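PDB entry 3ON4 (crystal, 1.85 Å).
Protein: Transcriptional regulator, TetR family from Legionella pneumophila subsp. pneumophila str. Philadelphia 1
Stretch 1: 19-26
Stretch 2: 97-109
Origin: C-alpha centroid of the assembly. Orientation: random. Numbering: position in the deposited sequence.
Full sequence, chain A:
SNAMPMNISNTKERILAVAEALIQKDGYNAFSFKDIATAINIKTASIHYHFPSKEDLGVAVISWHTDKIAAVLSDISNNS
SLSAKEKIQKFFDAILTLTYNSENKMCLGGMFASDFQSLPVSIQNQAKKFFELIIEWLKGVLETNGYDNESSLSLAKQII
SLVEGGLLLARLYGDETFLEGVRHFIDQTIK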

# COMPACT_ATOMS: atom_id res chain seq x y z
N ALA A 19 1.74 4.08 -19.63
CA ALA A 19 0.86 3.22 -18.82
C ALA A 19 1.47 2.99 -17.44
O ALA A 19 0.80 3.10 -16.39
CB ALA A 19 0.58 1.87 -19.54
N GLU A 20 2.77 2.71 -17.45
CA GLU A 20 3.53 2.53 -16.23
C GLU A 20 3.38 3.76 -15.31
O GLU A 20 3.13 3.63 -14.12
CB GLU A 20 4.99 2.28 -16.56
CG GLU A 20 5.88 1.98 -15.36
CD GLU A 20 7.37 1.91 -15.72
OE1 GLU A 20 7.93 2.89 -16.28
OE2 GLU A 20 8.00 0.88 -15.40
N ALA A 21 3.56 4.94 -15.89
CA ALA A 21 3.44 6.19 -15.19
C ALA A 21 2.05 6.40 -14.63
O ALA A 21 1.90 6.74 -13.44
CB ALA A 21 3.82 7.36 -16.10
N LEU A 22 1.02 6.18 -15.46
CA LEU A 22 -0.36 6.34 -15.01
C LEU A 22 -0.71 5.39 -13.87
O LEU A 22 -1.38 5.79 -12.90
CB LEU A 22 -1.33 6.17 -16.19
CG LEU A 22 -1.23 7.32 -17.21
CD1 LEU A 22 -2.08 7.01 -18.44
CD2 LEU A 22 -1.63 8.66 -16.58
N ILE A 23 -0.26 4.14 -13.96
CA ILE A 23 -0.55 3.13 -12.94
C ILE A 23 0.14 3.54 -11.63
O ILE A 23 -0.50 3.53 -10.55
CB ILE A 23 -0.15 1.70 -13.37
CG1 ILE A 23 -1.06 1.24 -14.53
CG2 ILE A 23 -0.24 0.74 -12.16
CD1 ILE A 23 -0.53 -0.03 -15.27
N GLN A 24 1.40 3.94 -11.73
CA GLN A 24 2.15 4.40 -10.56
C GLN A 24 1.57 5.65 -9.90
O GLN A 24 1.81 5.86 -8.72
CB GLN A 24 3.61 4.65 -10.89
CG GLN A 24 4.40 3.39 -11.19
CD GLN A 24 5.86 3.68 -11.33
OE1 GLN A 24 6.34 3.94 -12.42
NE2 GLN A 24 6.57 3.70 -10.20
N LYS A 25 0.87 6.50 -10.66
CA LYS A 25 0.31 7.73 -10.10
C LYS A 25 -1.08 7.46 -9.52
O LYS A 25 -1.38 7.84 -8.38
CB LYS A 25 0.21 8.83 -11.17
CG LYS A 25 1.57 9.39 -11.61
CD LYS A 25 1.44 10.35 -12.76
CE LYS A 25 2.79 10.91 -13.16
NZ LYS A 25 2.66 12.00 -14.17
N ASP A 26 -1.91 6.78 -10.30
CA ASP A 26 -3.36 6.73 -10.03
C ASP A 26 -3.92 5.36 -9.79
O ASP A 26 -5.00 5.23 -9.16
CB ASP A 26 -4.14 7.31 -11.22
CG ASP A 26 -3.84 8.77 -11.47
OD1 ASP A 26 -3.41 9.51 -10.55
OD2 ASP A 26 -4.06 9.19 -12.63
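Stretch 2, residues 97-109: TLTYNSENKMCLG

Stretch 2 leaves a helix at T99, makes a type I turn from T99 to S102, and then runs as an irregular loop across the C-terminal part of helix 19-26 before a new helix starts at L108. In the turn, S102 N donates to T99 O at 2.9 Å. E103 and N104 follow with positive phi, and K105 and M106 are extended, which brings them alongside the helix: the CA atoms of Q24 and M106, and likewise those of K25 and K105, are 5.0 Å apart.

Q24 is the hub. Its backbone O accepts a hydrogen bond from M106 N (2.9 Å, 164°), so the extended loop supplies a donor to a helix carbonyl. The side chain, m at chi1, carries its amide into stretch 2, where NE2 donates both to M106 O (2.9 Å) and to L98 O (3.1 Å). M106 is thus held through both its N and its O, while its selenomethionine side chain leads away. Q24 OE1 is satisfied by two waters: water 1, at 2.7 Å from OE1, also accepts from K105 NZ (2.8 Å), and water 2, at 2.9 Å from OE1, also donates to L98 O (2.7 Å). A glutamine suits this buried site because its amide offers both donor and acceptor without a net charge.

The lysines lie side by side, K25 CE and K105 CE 3.8 Å apart, yet their ammonium groups find different partners. K25 NZ forms a salt bridge with E103 OE1 at 2.6 Å; K105 NZ donates to S102 OG (2.9 Å) as well as to water 1. The long aliphatic part of K105 also packs on the helix, with CG 3.7 Å from Q24 CB.

L108 adds an apolar contact: its CD1 lies 3.4 Å from I23 CG2 and 3.8 Å from Q24 CG.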

# COMPACT_ATOMS: atom_id res chain seq x y z
N THR A 97 14.20 6.66 -6.81
CA THR A 97 14.33 7.19 -8.17
C THR A 97 13.11 6.84 -9.04
O THR A 97 12.68 7.65 -9.85
CB THR A 97 15.60 6.63 -8.85
OG1 THR A 97 16.74 7.13 -8.17
CG2 THR A 97 15.68 7.04 -10.33
N LEU A 98 12.58 5.65 -8.86
CA LEU A 98 11.48 5.15 -9.68
C LEU A 98 10.11 5.56 -9.13
O LEU A 98 9.09 5.41 -9.82
CB LEU A 98 11.56 3.63 -9.78
CG LEU A 98 12.75 3.06 -10.55
CD1 LEU A 98 12.88 1.57 -10.23
CD2 LEU A 98 12.54 3.31 -12.03
N THR A 99 10.07 6.05 -7.89
CA THR A 99 8.78 6.27 -7.20
C THR A 99 8.67 7.73 -6.76
O THR A 99 8.39 8.62 -7.58
CB THR A 99 8.58 5.24 -6.07
OG1 THR A 99 9.62 5.38 -5.08
CG2 THR A 99 8.61 3.78 -6.66
N TYR A 100 8.92 7.98 -5.48
CA TYR A 100 8.74 9.30 -4.90
C TYR A 100 9.44 10.42 -5.67
O TYR A 100 8.88 11.50 -5.82
CB TYR A 100 9.22 9.26 -3.46
CG TYR A 100 9.05 10.52 -2.70
CD1 TYR A 100 10.08 11.46 -2.63
CD2 TYR A 100 7.88 10.77 -2.01
CE1 TYR A 100 9.93 12.63 -1.91
CE2 TYR A 100 7.72 11.95 -1.27
CZ TYR A 100 8.76 12.86 -1.22
OH TYR A 100 8.63 14.03 -0.51
N ASN A 101 10.65 10.18 -6.15
CA ASN A 101 11.38 11.22 -6.86
C ASN A 101 10.81 11.50 -8.27
O ASN A 101 11.02 12.56 -8.82
CB ASN A 101 12.85 10.86 -7.01
CG ASN A 101 13.60 10.77 -5.69
OD1 ASN A 101 13.13 11.23 -4.64
ND2 ASN A 101 14.82 10.21 -5.76
N SER A 102 10.11 10.53 -8.84
CA SER A 102 9.57 10.66 -10.20
C SER A 102 8.09 11.07 -10.12
O SER A 102 7.19 10.22 -10.07
CB SER A 102 9.72 9.35 -10.98
OG SER A 102 9.21 9.46 -12.29
N GLU A 103 7.85 12.37 -10.03
CA GLU A 103 6.50 12.91 -9.99
C GLU A 103 5.60 12.25 -8.94
O GLU A 103 4.44 11.96 -9.19
CB GLU A 103 5.86 12.86 -11.39
CG GLU A 103 6.69 13.65 -12.43
CD GLU A 103 6.11 13.64 -13.86
OE1 GLU A 103 5.10 12.94 -14.11
OE2 GLU A 103 6.67 14.34 -14.71
N ASN A 104 6.18 12.01 -7.76
CA ASN A 104 5.46 11.53 -6.57
C ASN A 104 4.74 10.20 -6.81
O ASN A 104 3.68 9.96 -6.23
CB ASN A 104 4.45 12.59 -6.12
CG ASN A 104 3.98 12.38 -4.70
OD1 ASN A 104 4.78 12.13 -3.80
ND2 ASN A 104 2.68 12.49 -4.50
N LYS A 105 5.34 9.34 -7.63
CA LYS A 105 4.80 8.03 -7.92
C LYS A 105 4.89 7.04 -6.78
O LYS A 105 5.77 7.11 -5.91
CB LYS A 105 5.48 7.43 -9.15
CG LYS A 105 5.00 8.02 -10.47
CD LYS A 105 5.97 7.72 -11.59
CE LYS A 105 5.78 8.63 -12.78
NZ LYS A 105 6.91 8.46 -13.73
N MSE A 106 3.95 6.10 -6.79
CA MSE A 106 4.01 4.94 -5.91
C MSE A 106 4.75 3.82 -6.64
O MSE A 106 4.84 3.82 -7.88
CB MSE A 106 2.58 4.50 -5.56
CG MSE A 106 2.43 3.29 -4.66
SE MSE A 106 3.38 3.46 -2.98
CE MSE A 106 3.09 1.68 -2.30
N CYS A 107 5.25 2.85 -5.88
CA CYS A 107 5.80 1.62 -6.43
C CYS A 107 4.77 0.96 -7.33
O CYS A 107 3.61 0.83 -6.93
CB CYS A 107 6.11 0.65 -5.28
SG CYS A 107 6.71 -1.01 -5.80
N LEU A 108 5.16 0.53 -8.53
CA LEU A 108 4.22 -0.18 -9.41
C LEU A 108 3.70 -1.47 -8.77
O LEU A 108 2.50 -1.80 -8.86
CB LEU A 108 4.88 -0.54 -10.74
CG LEU A 108 3.99 -1.09 -11.84
CD1 LEU A 108 3.07 0.02 -12.43
CD2 LEU A 108 4.85 -1.70 -12.93
N GLY A 109 4.60 -2.18 -8.11
CA GLY A 109 4.22 -3.39 -7.40
C GLY A 109 3.21 -3.12 -6.30
O GLY A 109 2.21 -3.85 -6.14
O HOH W 1 6.73 5.71 -14.44
O HOH W 2 9.09 4.79 -12.47